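Side-chain contacts in DNA ligase (Alteromonas mediterranea, PDB 6GDR), which seals nicks in double-stranded DNA, probably spending ATP through a covalent adenylate as other ATP-dependent DNA ligases do: residues Ala40-Gly44 / Thr45-Thr49; Gly79-Glu82 / Arg83-Ile87; Lys123-Ala126 / Lys127-Phe130; Glu154-Asn158 / Pro159-Val163. One frame throughout, in Å; residues are numbered along the deposited sequence.

Contact 1: residues Ala40-Gly44 / Thr45-Thr49. With nucleotides of chain B.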
loop_
_atom_site.group_PDB
_atom_site.type_symbol
_atom_site.label_atom_id
_atom_site.label_comp_id
_atom_site.label_asym_id
_atom_site.label_seq_id
_atom_site.Cartn_x
_atom_site.Cartn_y
_atom_site.Cartn_z
ATOM N N ALA D 40 -5.050 0.471 -9.299
ATOM C CA ALA D 40 -5.721 0.214 -10.564
ATOM C C ALA D 40 -5.268 1.238 -11.591
ATOM O O ALA D 40 -5.165 2.430 -11.288
ATOM C CB ALA D 40 -7.245 0.261 -10.412
ATOM N N ARG D 41 -5.001 0.764 -12.804
ATOM C CA ARG D 41 -4.661 1.623 -13.928
ATOM C C ARG D 41 -5.873 1.762 -14.838
ATOM O O ARG D 41 -6.486 0.760 -15.222
ATOM C CB ARG D 41 -3.472 1.060 -14.709
ATOM C CG ARG D 41 -3.350 1.609 -16.122
ATOM C CD ARG D 41 -1.956 1.393 -16.680
ATOM N NE ARG D 41 -0.968 2.226 -16.003
ATOM C CZ ARG D 41 0.344 2.148 -16.201
ATOM N NH1 ARG D 41 0.842 1.266 -17.058
ATOM N NH2 ARG D 41 1.163 2.952 -15.536
ATOM N N TRP D 42 -6.215 3.002 -15.175
ATOM C CA TRP D 42 -7.332 3.287 -16.066
ATOM C C TRP D 42 -6.817 3.366 -17.497
ATOM O O TRP D 42 -6.019 4.248 -17.827
ATOM C CB TRP D 42 -8.022 4.590 -15.662
ATOM C CG TRP D 42 -9.111 5.015 -16.600
ATOM C CD1 TRP D 42 -9.214 6.213 -17.247
ATOM C CD2 TRP D 42 -10.249 4.244 -17.002
ATOM N NE1 TRP D 42 -10.349 6.237 -18.021
ATOM C CE2 TRP D 42 -11.001 5.039 -17.889
ATOM C CE3 TRP D 42 -10.707 2.959 -16.696
ATOM C CZ2 TRP D 42 -12.184 4.592 -18.474
ATOM C CZ3 TRP D 42 -11.882 2.517 -17.278
ATOM C CH2 TRP D 42 -12.605 3.331 -18.157
ATOM N N ASP D 43 -7.266 2.437 -18.338
ATOM C CA ASP D 43 -6.826 2.353 -19.725
ATOM C C ASP D 43 -7.542 3.339 -20.639
ATOM O O ASP D 43 -7.228 3.389 -21.833
ATOM C CB ASP D 43 -7.042 0.925 -20.241
ATOM C CG ASP D 43 -6.361 0.670 -21.569
ATOM O OD1 ASP D 43 -5.516 1.492 -21.977
ATOM O OD2 ASP D 43 -6.674 -0.357 -22.207
ATOM N N GLY D 44 -8.487 4.121 -20.119
ATOM C CA GLY D 44 -9.340 4.930 -20.965
ATOM C C GLY D 44 -10.571 4.141 -21.360
ATOM O O GLY D 44 -11.637 4.714 -21.611
ATOM N N THR D 45 -10.424 2.815 -21.413
ATOM C CA THR D 45 -11.530 1.904 -21.662
ATOM C C THR D 45 -11.730 0.881 -20.558
ATOM O O THR D 45 -12.827 0.324 -20.454
ATOM C CB THR D 45 -11.315 1.143 -22.983
ATOM O OG1 THR D 45 -11.034 2.069 -24.040
ATOM C CG2 THR D 45 -12.549 0.323 -23.351
ATOM N N GLU D 46 -10.720 0.625 -19.728
ATOM C CA GLU D 46 -10.731 -0.552 -18.875
ATOM C C GLU D 46 -9.832 -0.316 -17.668
ATOM O O GLU D 46 -8.810 0.368 -17.764
ATOM C CB GLU D 46 -10.262 -1.777 -19.667
ATOM C CG GLU D 46 -10.418 -3.105 -18.963
ATOM C CD GLU D 46 -9.931 -4.257 -19.820
ATOM O OE1 GLU D 46 -8.979 -4.052 -20.604
ATOM O OE2 GLU D 46 -10.505 -5.361 -19.722
ATOM N N LEU D 47 -10.228 -0.890 -16.536
ATOM C CA LEU D 47 -9.427 -0.874 -15.320
ATOM C C LEU D 47 -8.653 -2.181 -15.191
ATOM O O LEU D 47 -9.138 -3.249 -15.574
ATOM C CB LEU D 47 -10.306 -0.680 -14.084
ATOM C CG LEU D 47 -10.900 0.708 -13.854
ATOM C CD1 LEU D 47 -11.995 0.636 -12.802
ATOM C CD2 LEU D 47 -9.818 1.691 -13.435
ATOM N N ARG D 48 -7.446 -2.090 -14.636
ATOM C CA ARG D 48 -6.608 -3.268 -14.468
ATOM C C ARG D 48 -5.722 -3.095 -13.242
ATOM O O ARG D 48 -5.339 -1.978 -12.886
ATOM C CB ARG D 48 -5.753 -3.529 -15.713
ATOM C CG ARG D 48 -6.568 -3.895 -16.939
ATOM C CD ARG D 48 -5.698 -4.464 -18.042
ATOM N NE ARG D 48 -6.499 -5.010 -19.136
ATOM C CZ ARG D 48 -6.955 -6.260 -19.193
ATOM N NH1 ARG D 48 -6.698 -7.121 -18.217
ATOM N NH2 ARG D 48 -7.676 -6.651 -20.234
ATOM N N THR D 49 -5.394 -4.219 -12.612
ATOM C CA THR D 49 -4.635 -4.223 -11.372
ATOM C C THR D 49 -3.152 -3.974 -11.646
ATOM O O THR D 49 -2.728 -3.728 -12.779
ATOM C CB THR D 49 -4.824 -5.550 -10.640
ATOM O OG1 THR D 49 -4.250 -6.610 -11.414
ATOM C CG2 THR D 49 -6.300 -5.839 -10.414
ATOM P P DC B 9 -2.294 -8.764 -8.534
ATOM O OP1 DC B 9 -2.361 -7.694 -9.592
ATOM O OP2 DC B 9 -0.883 -8.987 -8.066
ATOM O "O5'" DC B 9 -3.240 -8.429 -7.324
ATOM C "C5'" DC B 9 -3.687 -7.103 -7.162
ATOM C "C4'" DC B 9 -4.514 -7.017 -5.877
ATOM O "O4'" DC B 9 -4.825 -8.189 -5.440
ATOM C "C3'" DC B 9 -3.636 -6.389 -4.741
ATOM O "O3'" DC B 9 -3.754 -5.067 -4.777
ATOM C "C2'" DC B 9 -4.233 -6.989 -3.455
ATOM C "C1'" DC B 9 -4.609 -8.198 -3.817
ATOM N N1 DC B 9 -3.629 -9.132 -3.479
ATOM C C2 DC B 9 -3.622 -9.726 -2.153
ATOM O O2 DC B 9 -4.468 -9.407 -1.337
ATOM N N3 DC B 9 -2.595 -10.708 -1.798
ATOM C C4 DC B 9 -1.605 -11.089 -2.731
ATOM N N4 DC B 9 -0.625 -12.039 -2.365
ATOM C C5 DC B 9 -1.605 -10.491 -4.079
ATOM C C6 DC B 9 -2.627 -9.512 -4.434
#
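The indole of W42 lies back over the hairpin turn and against L47, and here the packing is tight. CG stands anti to the backbone N (chi1 175°), which carries the ring over the chain that follows: G44 N sits 3.4 Å above one ring face, towards the rim, and W42 CZ3 comes within 3.3 Å of E46 N. L47 approaches obliquely, CD2 lying 3.6 Å from W42 CE3. W65 meets the indole edge to face, F130 packs on W42 and on L47, and W42 NE1 donates to P66 O. Cut back to an alanine, W42 would probably strip L47 of one aromatic neighbour and leave P66 O without its donor. G44 has a positive phi (89°), at which a CB would jam against the carbonyl of D43. Between the arms, R41 N donates to R48 O (2.8 Å), R48 N returns a bond to R41 O, and D43 N reaches E46 O at 2.6 Å.

The turn and the other face are looser: D43 and T45 are exposed at the turn, and on the face of R41 and R48 lies a salt bridge (R48 NH2 to E46 OE1, 2.9 Å) whose hydrogen bonds, from NE and NH2, are bent and weak. R41 NE instead salt-bridges D71. At the end of the second arm, T49 OG1 donates to OP1 of DC9 of chain B (2.8 Å) and bonds N53 N. The whole is a tight antiparallel beta hairpin, 38-42 with 47-48, bordering a mixed sheet of the catalytic domain, one arm ending on the DNA backbone.

Contact 2: residues Gly79-Glu82 / Arg83-Ile87. With nucleotides of chain B; nucleotides of chain A.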
loop_
_atom_site.group_PDB
_atom_site.type_symbol
_atom_site.label_atom_id
_atom_site.label_comp_id
_atom_site.label_asym_id
_atom_site.label_seq_id
_atom_site.Cartn_x
_atom_site.Cartn_y
_atom_site.Cartn_z
ATOM N N GLY D 79 -9.239 1.895 6.920
ATOM C CA GLY D 79 -9.530 0.632 7.570
ATOM C C GLY D 79 -10.548 -0.229 6.859
ATOM O O GLY D 79 -11.192 -1.063 7.501
ATOM N N GLN D 80 -10.709 -0.059 5.547
ATOM C CA GLN D 80 -11.696 -0.798 4.769
ATOM C C GLN D 80 -11.041 -1.605 3.652
ATOM O O GLN D 80 -11.625 -1.778 2.580
ATOM C CB GLN D 80 -12.741 0.155 4.189
ATOM C CG GLN D 80 -13.408 1.053 5.217
ATOM C CD GLN D 80 -14.172 0.273 6.267
ATOM O OE1 GLN D 80 -14.918 -0.654 5.948
ATOM N NE2 GLN D 80 -13.987 0.641 7.529
ATOM N N PHE D 81 -9.831 -2.115 3.886
ATOM C CA PHE D 81 -9.103 -2.798 2.820
ATOM C C PHE D 81 -9.731 -4.147 2.491
ATOM O O PHE D 81 -10.078 -4.417 1.335
ATOM C CB PHE D 81 -7.636 -2.983 3.202
ATOM C CG PHE D 81 -6.903 -3.924 2.292
ATOM C CD1 PHE D 81 -6.594 -5.209 2.703
ATOM C CD2 PHE D 81 -6.552 -3.532 1.011
ATOM C CE1 PHE D 81 -5.930 -6.080 1.861
ATOM C CE2 PHE D 81 -5.892 -4.398 0.165
ATOM C CZ PHE D 81 -5.580 -5.674 0.590
ATOM N N GLU D 82 -9.860 -5.022 3.493
ATOM C CA GLU D 82 -10.403 -6.356 3.247
ATOM C C GLU D 82 -11.723 -6.275 2.491
ATOM O O GLU D 82 -11.931 -6.980 1.497
ATOM C CB GLU D 82 -10.588 -7.104 4.568
ATOM C CG GLU D 82 -9.289 -7.505 5.256
ATOM C CD GLU D 82 -8.892 -6.554 6.367
ATOM O OE1 GLU D 82 -9.267 -5.364 6.299
ATOM O OE2 GLU D 82 -8.208 -6.999 7.314
ATOM N N ARG D 83 -12.628 -5.409 2.948
ATOM C CA ARG D 83 -13.904 -5.240 2.264
ATOM C C ARG D 83 -13.705 -4.681 0.861
ATOM O O ARG D 83 -14.354 -5.127 -0.092
ATOM C CB ARG D 83 -14.815 -4.332 3.090
ATOM C CG ARG D 83 -16.087 -3.899 2.386
ATOM C CD ARG D 83 -17.136 -3.444 3.388
ATOM N NE ARG D 83 -17.926 -2.321 2.891
ATOM C CZ ARG D 83 -17.664 -1.038 3.133
ATOM N NH1 ARG D 83 -16.624 -0.686 3.877
ATOM N NH2 ARG D 83 -18.450 -0.098 2.626
ATOM N N THR D 84 -12.808 -3.702 0.712
ATOM C CA THR D 84 -12.540 -3.135 -0.606
ATOM C C THR D 84 -12.007 -4.198 -1.558
ATOM O O THR D 84 -12.447 -4.294 -2.710
ATOM C CB THR D 84 -11.547 -1.976 -0.488
ATOM O OG1 THR D 84 -12.097 -0.950 0.349
ATOM C CG2 THR D 84 -11.235 -1.386 -1.864
ATOM N N ALA D 85 -11.048 -5.002 -1.098
ATOM C CA ALA D 85 -10.509 -6.063 -1.937
ATOM C C ALA D 85 -11.566 -7.098 -2.293
ATOM O O ALA D 85 -11.430 -7.783 -3.314
ATOM C CB ALA D 85 -9.327 -6.734 -1.237
ATOM N N SER D 86 -12.618 -7.224 -1.483
ATOM C CA SER D 86 -13.683 -8.170 -1.801
ATOM C C SER D 86 -14.529 -7.672 -2.966
ATOM O O SER D 86 -14.969 -8.470 -3.804
ATOM C CB SER D 86 -14.552 -8.415 -0.567
ATOM O OG SER D 86 -15.640 -9.270 -0.871
ATOM N N ILE D 87 -14.755 -6.361 -3.047
ATOM C CA ILE D 87 -15.582 -5.812 -4.117
ATOM C C ILE D 87 -14.808 -5.790 -5.432
ATOM O O ILE D 87 -15.327 -6.185 -6.483
ATOM C CB ILE D 87 -16.082 -4.404 -3.741
ATOM C CG1 ILE D 87 -16.883 -4.445 -2.429
ATOM C CG2 ILE D 87 -16.917 -3.821 -4.879
ATOM C CD1 ILE D 87 -17.374 -3.083 -1.958
ATOM P P DC B 10 -2.447 -4.135 -4.708
ATOM O OP1 DC B 10 -2.873 -2.763 -5.061
ATOM O OP2 DC B 10 -1.370 -4.790 -5.484
ATOM O "O5'" DC B 10 -2.052 -4.164 -3.158
ATOM C "C5'" DC B 10 -2.964 -3.650 -2.202
ATOM C "C4'" DC B 10 -2.630 -4.125 -0.801
ATOM O "O4'" DC B 10 -2.694 -5.571 -0.737
ATOM C "C3'" DC B 10 -1.233 -3.794 -0.318
ATOM O "O3'" DC B 10 -1.156 -2.453 0.155
ATOM C "C2'" DC B 10 -1.037 -4.820 0.793
ATOM C "C1'" DC B 10 -1.825 -6.035 0.289
ATOM N N1 DC B 10 -0.956 -7.113 -0.263
ATOM C C2 DC B 10 -0.497 -8.131 0.580
ATOM O O2 DC B 10 -0.832 -8.128 1.771
ATOM N N3 DC B 10 0.300 -9.098 0.065
ATOM C C4 DC B 10 0.640 -9.068 -1.223
ATOM N N4 DC B 10 1.429 -10.044 -1.683
ATOM C C5 DC B 10 0.186 -8.037 -2.096
ATOM C C6 DC B 10 -0.601 -7.088 -1.577
ATOM P P DC A 16 -14.485 -12.665 -1.217
ATOM O OP1 DC A 16 -15.542 -11.700 -1.591
ATOM O OP2 DC A 16 -14.792 -13.763 -0.274
ATOM O "O5'" DC A 16 -13.888 -13.301 -2.554
ATOM C "C5'" DC A 16 -13.085 -12.503 -3.412
ATOM C "C4'" DC A 16 -12.817 -13.212 -4.724
ATOM O "O4'" DC A 16 -11.675 -14.102 -4.569
ATOM C "C3'" DC A 16 -13.960 -14.089 -5.219
ATOM O "O3'" DC A 16 -14.014 -14.075 -6.645
ATOM C "C2'" DC A 16 -13.596 -15.454 -4.649
ATOM C "C1'" DC A 16 -12.075 -15.448 -4.765
ATOM N N1 DC A 16 -11.357 -16.306 -3.760
ATOM C C2 DC A 16 -10.275 -17.096 -4.170
ATOM O O2 DC A 16 -9.934 -17.088 -5.359
ATOM N N3 DC A 16 -9.630 -17.856 -3.248
ATOM C C4 DC A 16 -10.025 -17.841 -1.975
ATOM N N4 DC A 16 -9.358 -18.606 -1.105
ATOM C C5 DC A 16 -11.119 -17.040 -1.536
ATOM C C6 DC A 16 -11.747 -16.293 -2.451
ATOM P P DT A 15 -11.413 -11.582 4.553
ATOM O OP1 DT A 15 -12.395 -10.517 4.854
ATOM O OP2 DT A 15 -11.458 -12.859 5.301
ATOM O "O5'" DT A 15 -11.486 -11.925 2.995
ATOM C "C5'" DT A 15 -11.255 -10.903 2.036
ATOM C "C4'" DT A 15 -11.195 -11.477 0.633
ATOM O "O4'" DT A 15 -9.972 -12.228 0.469
ATOM C "C3'" DT A 15 -12.330 -12.446 0.284
ATOM O "O3'" DT A 15 -13.249 -11.831 -0.616
ATOM C "C2'" DT A 15 -11.626 -13.667 -0.334
ATOM C "C1'" DT A 15 -10.183 -13.210 -0.510
ATOM N N1 DT A 15 -9.171 -14.298 -0.334
ATOM C C2 DT A 15 -8.384 -14.666 -1.402
ATOM O O2 DT A 15 -8.467 -14.152 -2.503
ATOM N N3 DT A 15 -7.488 -15.667 -1.135
ATOM C C4 DT A 15 -7.305 -16.325 0.068
ATOM O O4 DT A 15 -6.473 -17.215 0.208
ATOM C C5 DT A 15 -8.162 -15.891 1.147
ATOM C C7 DT A 15 -8.055 -16.531 2.499
ATOM C C6 DT A 15 -9.043 -14.910 0.898
#
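Q80 folds its side chain alongside that of R83, both pointing the same way. CB is 4.0 Å from R83 NH1 and equally near T84 OG1; CG and CD then run on beside NH1, the chain bending at chi2 (-62°), until OE1 stops 2.7 Å from R83 NH1, close to the guanidinium plane at its edge. The amide is steeply turned against that plane, 69° apart, and its NE2 bonds weakly back to R78 O.

Q80 is the N-cap of helix 81-89, and its carbonyl O receives T84 N as well as T84 OG1; the hydroxyl is modelled so close that its distance is doubtful. A85 N donates almost linearly to F81 O at 2.7 Å. This helix presents its first turns to the DNA, and the OB-like domain reaches it from across, consistent with the way ATP-dependent ligases close round a duplex: R282 makes a cation-pi contact with F81, and E82 OE2 takes K277 N.

F81 holds A85 CB over one ring face, 4.3 Å from CZ, while CZ comes within 3.2 Å of the sugar O4' of DC10 of chain B and CE2 lies by its C4'; the ring also packs on a guanine base. A serine in place of F81 would probably leave that sugar without its apolar neighbour and R282 without its ring. A chi1 of 177° sets S86 OG opposite its backbone N, where it donates to OP1 of DC16 of chain A at a short 2.5 Å.

Contact 3: residues Lys123-Ala126 / Lys127-Phe130. Unlike the reference sequence in segment 127-130: V128 (reference Ile).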
loop_
_atom_site.group_PDB
_atom_site.type_symbol
_atom_site.label_atom_id
_atom_site.label_comp_id
_atom_site.label_asym_id
_atom_site.label_seq_id
_atom_site.Cartn_x
_atom_site.Cartn_y
_atom_site.Cartn_z
ATOM N N LYS D 123 -24.102 -4.308 -6.612
ATOM C CA LYS D 123 -24.036 -2.853 -6.587
ATOM C C LYS D 123 -23.153 -2.380 -5.435
ATOM O O LYS D 123 -23.330 -1.271 -4.922
ATOM C CB LYS D 123 -25.445 -2.266 -6.457
ATOM N N ARG D 124 -22.199 -3.218 -5.024
ATOM C CA ARG D 124 -21.328 -2.896 -3.900
ATOM C C ARG D 124 -20.344 -1.782 -4.227
ATOM O O ARG D 124 -19.742 -1.221 -3.305
ATOM C CB ARG D 124 -20.575 -4.155 -3.462
ATOM C CG ARG D 124 -21.467 -5.387 -3.333
ATOM C CD ARG D 124 -20.820 -6.476 -2.487
ATOM N NE ARG D 124 -19.808 -7.236 -3.215
ATOM C CZ ARG D 124 -19.049 -8.182 -2.670
ATOM N NH1 ARG D 124 -18.154 -8.826 -3.407
ATOM N NH2 ARG D 124 -19.179 -8.484 -1.385
ATOM N N TRP D 125 -20.177 -1.443 -5.505
ATOM C CA TRP D 125 -19.285 -0.365 -5.914
ATOM C C TRP D 125 -19.848 1.018 -5.617
ATOM O O TRP D 125 -19.206 2.012 -5.977
ATOM C CB TRP D 125 -18.993 -0.477 -7.412
ATOM C CG TRP D 125 -18.243 -1.713 -7.796
ATOM C CD1 TRP D 125 -18.694 -3.000 -7.735
ATOM C CD2 TRP D 125 -16.908 -1.780 -8.311
ATOM N NE1 TRP D 125 -17.722 -3.864 -8.175
ATOM C CE2 TRP D 125 -16.615 -3.139 -8.536
ATOM C CE3 TRP D 125 -15.933 -0.823 -8.603
ATOM C CZ2 TRP D 125 -15.388 -3.565 -9.038
ATOM C CZ3 TRP D 125 -14.714 -1.247 -9.101
ATOM C CH2 TRP D 125 -14.453 -2.606 -9.312
ATOM N N ALA D 126 -21.016 1.111 -4.980
ATOM C CA ALA D 126 -21.656 2.408 -4.786
ATOM C C ALA D 126 -20.738 3.372 -4.043
ATOM O O ALA D 126 -20.591 4.535 -4.437
ATOM C CB ALA D 126 -22.975 2.230 -4.034
ATOM N N LYS D 127 -20.106 2.905 -2.967
ATOM C CA LYS D 127 -19.264 3.748 -2.129
ATOM C C LYS D 127 -17.777 3.562 -2.419
ATOM O O LYS D 127 -16.940 3.889 -1.572
ATOM C CB LYS D 127 -19.564 3.477 -0.653
ATOM C CG LYS D 127 -20.899 4.052 -0.190
ATOM C CD LYS D 127 -20.807 5.553 0.060
ATOM C CE LYS D 127 -22.170 6.229 -0.014
ATOM N NZ LYS D 127 -22.489 6.706 -1.390
ATOM N N VAL D 128 -17.435 3.054 -3.600
ATOM C CA VAL D 128 -16.050 2.932 -4.034
ATOM C C VAL D 128 -15.711 4.135 -4.900
ATOM O O VAL D 128 -16.557 4.661 -5.633
ATOM C CB VAL D 128 -15.812 1.613 -4.799
ATOM C CG1 VAL D 128 -14.388 1.547 -5.341
ATOM C CG2 VAL D 128 -16.088 0.423 -3.894
ATOM N N ARG D 129 -14.457 4.577 -4.815
ATOM C CA ARG D 129 -13.979 5.705 -5.598
ATOM C C ARG D 129 -12.605 5.382 -6.168
ATOM O O ARG D 129 -11.868 4.547 -5.640
ATOM C CB ARG D 129 -13.913 6.989 -4.759
ATOM C CG ARG D 129 -15.271 7.506 -4.311
ATOM C CD ARG D 129 -15.178 8.941 -3.821
ATOM N NE ARG D 129 -14.380 9.055 -2.603
ATOM C CZ ARG D 129 -13.940 10.205 -2.100
ATOM N NH1 ARG D 129 -13.221 10.209 -0.986
ATOM N NH2 ARG D 129 -14.211 11.351 -2.712
ATOM N N PHE D 130 -12.272 6.063 -7.262
ATOM C CA PHE D 130 -10.988 5.898 -7.941
ATOM C C PHE D 130 -10.128 7.105 -7.582
ATOM O O PHE D 130 -10.202 8.158 -8.217
ATOM C CB PHE D 130 -11.190 5.762 -9.446
ATOM C CG PHE D 130 -9.909 5.647 -10.224
ATOM C CD1 PHE D 130 -9.244 4.436 -10.313
ATOM C CD2 PHE D 130 -9.378 6.747 -10.876
ATOM C CE1 PHE D 130 -8.068 4.327 -11.032
ATOM C CE2 PHE D 130 -8.203 6.644 -11.596
ATOM C CZ PHE D 130 -7.548 5.432 -11.675
HETATM O O HOH W 1 -18.677 6.085 -4.664
#
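V128 lays its two methyls against W125: CG1 approaches CE3 of the indole obliquely at 4.3 Å, while CG2 sits over the backbone, 3.9 Å from W125 CA and about as far from the carbonyl O of R124. With CG1 anti to the backbone N (chi1 176°) and CG2 beside it, one branch is given to the ring and the other to the chain. The reference sequence has isoleucine at this position.

Beneath the methyls the backbone closes on itself. V128 N donates to W125 O at 3.1 Å, and the N-H points nearly straight at the oxygen, but from well above the carbonyl plane, 70° out of it. A weak bond from A126 N to K123 O comes just before it, and these two overlapping i to i+3 links turn the chain. This is a reverse turn leading into strand 129-134, an inner strand of the mixed sheet of the catalytic domain. A water donates to A126 O at 2.5 Å and to V128 O at 2.7 Å, bridging the two carbonyls.

The exposed side belongs to A126 and K127. The lysine chain is bent at chi2 (-78°) and again at chi4, which brings K127 NZ back to 4.2 Å from A126 O, too far for a bond. The inward side is aromatic and aliphatic: F61 meets the W125 ring edge to face and also takes V128, and I87 of helix 81-89 packs on W125 while R124 leans towards the same helix.

Contact 4: residues Glu154-Asn158 / Pro159-Val163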
loop_
_atom_site.group_PDB
_atom_site.type_symbol
_atom_site.label_atom_id
_atom_site.label_comp_id
_atom_site.label_asym_id
_atom_site.label_seq_id
_atom_site.Cartn_x
_atom_site.Cartn_y
_atom_site.Cartn_z
ATOM N N GLU D 154 -12.510 18.196 -12.909
ATOM C CA GLU D 154 -13.514 19.227 -13.152
ATOM C C GLU D 154 -14.266 18.980 -14.452
ATOM O O GLU D 154 -15.440 19.347 -14.569
ATOM C CB GLU D 154 -12.853 20.605 -13.173
ATOM C CG GLU D 154 -12.376 21.082 -11.809
ATOM C CD GLU D 154 -11.573 22.367 -11.886
ATOM O OE1 GLU D 154 -11.261 22.812 -13.011
ATOM O OE2 GLU D 154 -11.253 22.934 -10.819
ATOM N N ALA D 155 -13.614 18.358 -15.435
ATOM C CA ALA D 155 -14.241 18.025 -16.705
ATOM C C ALA D 155 -14.833 16.619 -16.715
ATOM O O ALA D 155 -15.096 16.075 -17.793
ATOM C CB ALA D 155 -13.232 18.175 -17.844
ATOM N N THR D 156 -15.045 16.025 -15.545
ATOM C CA THR D 156 -15.598 14.675 -15.435
ATOM C C THR D 156 -16.831 14.726 -14.544
ATOM O O THR D 156 -16.705 15.017 -13.337
ATOM C CB THR D 156 -14.565 13.704 -14.869
ATOM O OG1 THR D 156 -13.439 13.633 -15.754
ATOM C CG2 THR D 156 -15.162 12.309 -14.704
ATOM N N PRO D 157 -18.030 14.452 -15.071
ATOM C CA PRO D 157 -19.231 14.534 -14.225
ATOM C C PRO D 157 -19.341 13.417 -13.204
ATOM O O PRO D 157 -20.021 13.599 -12.186
ATOM C CB PRO D 157 -20.381 14.471 -15.240
ATOM C CG PRO D 157 -19.815 13.712 -16.390
ATOM C CD PRO D 157 -18.361 14.085 -16.460
ATOM N N ASN D 158 -18.697 12.283 -13.430
ATOM C CA ASN D 158 -18.852 11.133 -12.544
ATOM C C ASN D 158 -18.114 11.377 -11.231
ATOM O O ASN D 158 -16.904 11.641 -11.256
ATOM C CB ASN D 158 -18.322 9.876 -13.226
ATOM C CG ASN D 158 -18.850 8.604 -12.596
ATOM O OD1 ASN D 158 -19.161 8.567 -11.405
ATOM N ND2 ASN D 158 -18.959 7.550 -13.399
ATOM N N PRO D 159 -18.780 11.300 -10.073
ATOM C CA PRO D 159 -18.066 11.511 -8.802
ATOM C C PRO D 159 -17.188 10.341 -8.387
ATOM O O PRO D 159 -16.412 10.485 -7.433
ATOM C CB PRO D 159 -19.202 11.732 -7.798
ATOM C CG PRO D 159 -20.343 10.972 -8.363
ATOM C CD PRO D 159 -20.220 11.080 -9.859
ATOM N N THR D 160 -17.288 9.191 -9.058
ATOM C CA THR D 160 -16.396 8.078 -8.751
ATOM C C THR D 160 -14.951 8.414 -9.097
ATOM O O THR D 160 -14.025 7.879 -8.477
ATOM C CB THR D 160 -16.833 6.824 -9.506
ATOM O OG1 THR D 160 -16.840 7.089 -10.914
ATOM C CG2 THR D 160 -18.224 6.389 -9.062
ATOM N N PHE D 161 -14.742 9.286 -10.080
ATOM C CA PHE D 161 -13.405 9.742 -10.432
ATOM C C PHE D 161 -12.998 10.863 -9.485
ATOM O O PHE D 161 -13.622 11.930 -9.474
ATOM C CB PHE D 161 -13.373 10.215 -11.883
ATOM C CG PHE D 161 -12.003 10.593 -12.370
ATOM C CD1 PHE D 161 -11.213 9.672 -13.037
ATOM C CD2 PHE D 161 -11.507 11.870 -12.163
ATOM C CE1 PHE D 161 -9.953 10.015 -13.487
ATOM C CE2 PHE D 161 -10.248 12.219 -12.611
ATOM C CZ PHE D 161 -9.470 11.291 -13.274
ATOM N N ALA D 162 -11.963 10.620 -8.685
ATOM C CA ALA D 162 -11.472 11.586 -7.714
ATOM C C ALA D 162 -9.964 11.734 -7.879
ATOM O O ALA D 162 -9.339 11.074 -8.715
ATOM C CB ALA D 162 -11.831 11.160 -6.284
ATOM N N VAL D 163 -9.379 12.615 -7.071
ATOM C CA VAL D 163 -7.947 12.889 -7.109
ATOM C C VAL D 163 -7.447 12.974 -5.676
ATOM O O VAL D 163 -8.013 13.707 -4.857
ATOM C CB VAL D 163 -7.627 14.190 -7.873
ATOM C CG1 VAL D 163 -6.119 14.396 -7.971
ATOM C CG2 VAL D 163 -8.255 14.166 -9.260
#
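Two flat groups frame this corner, the ring of F161 and the amide of N158. The ring meets W65 edge to face, and T156 comes to it obliquely, its CG2 lying 3.9 Å from F161 CB, with the two side chains crossing at about a right angle. At the amide, OD1 receives T160 N at 3.1 Å; the N-H is well aimed (168°) but stands 44° above the carbonyl plane. T160 OG1 is 2.8 Å from the same OD1, with F61 O and W65 NE1 as further partners. ND2 donates to W60 O and A63 O, so bonds at both ends of the amide fix its rotation.

The bond from T160 N back to N158 OD1 makes an Asx turn, laid over a type I beta turn from N158 to F161 whose own closing bond, F161 N to N158 O, is weak at 3.4 Å. P159 occupies the second position of the beta turn. The chain thereby passes from helix 142-154 into edge strand 161-163. N158 CG is anti to the backbone N (chi1 -161°), which swings OD1 forward over P159. Back at the helix end, T156 OG1 is bonded to L152 O.

Contacts 1, 3 and 4 reach the same five-stranded sheet: the 40-49 hairpin borders it on one side, 159-163 on the other, and 127-130 enters between. F130 joins them, packing on W42 and L47 and pairing by its backbone with T160 and A162. Contact 2 is helical, yet its I87 packs on W125 and V128. All are partly buried, with apolar groups inward in contacts 1, 3 and 4 and the F81 ring against DNA in contact 2. Outward, contacts 1 and 2 offer hydroxyls to DNA phosphates and contact 3 holds a water; in contact 4, about 16 Å from the nucleic acid at its nearest atom, amide and hydroxyls bond protein carbonyls and W65 NE1.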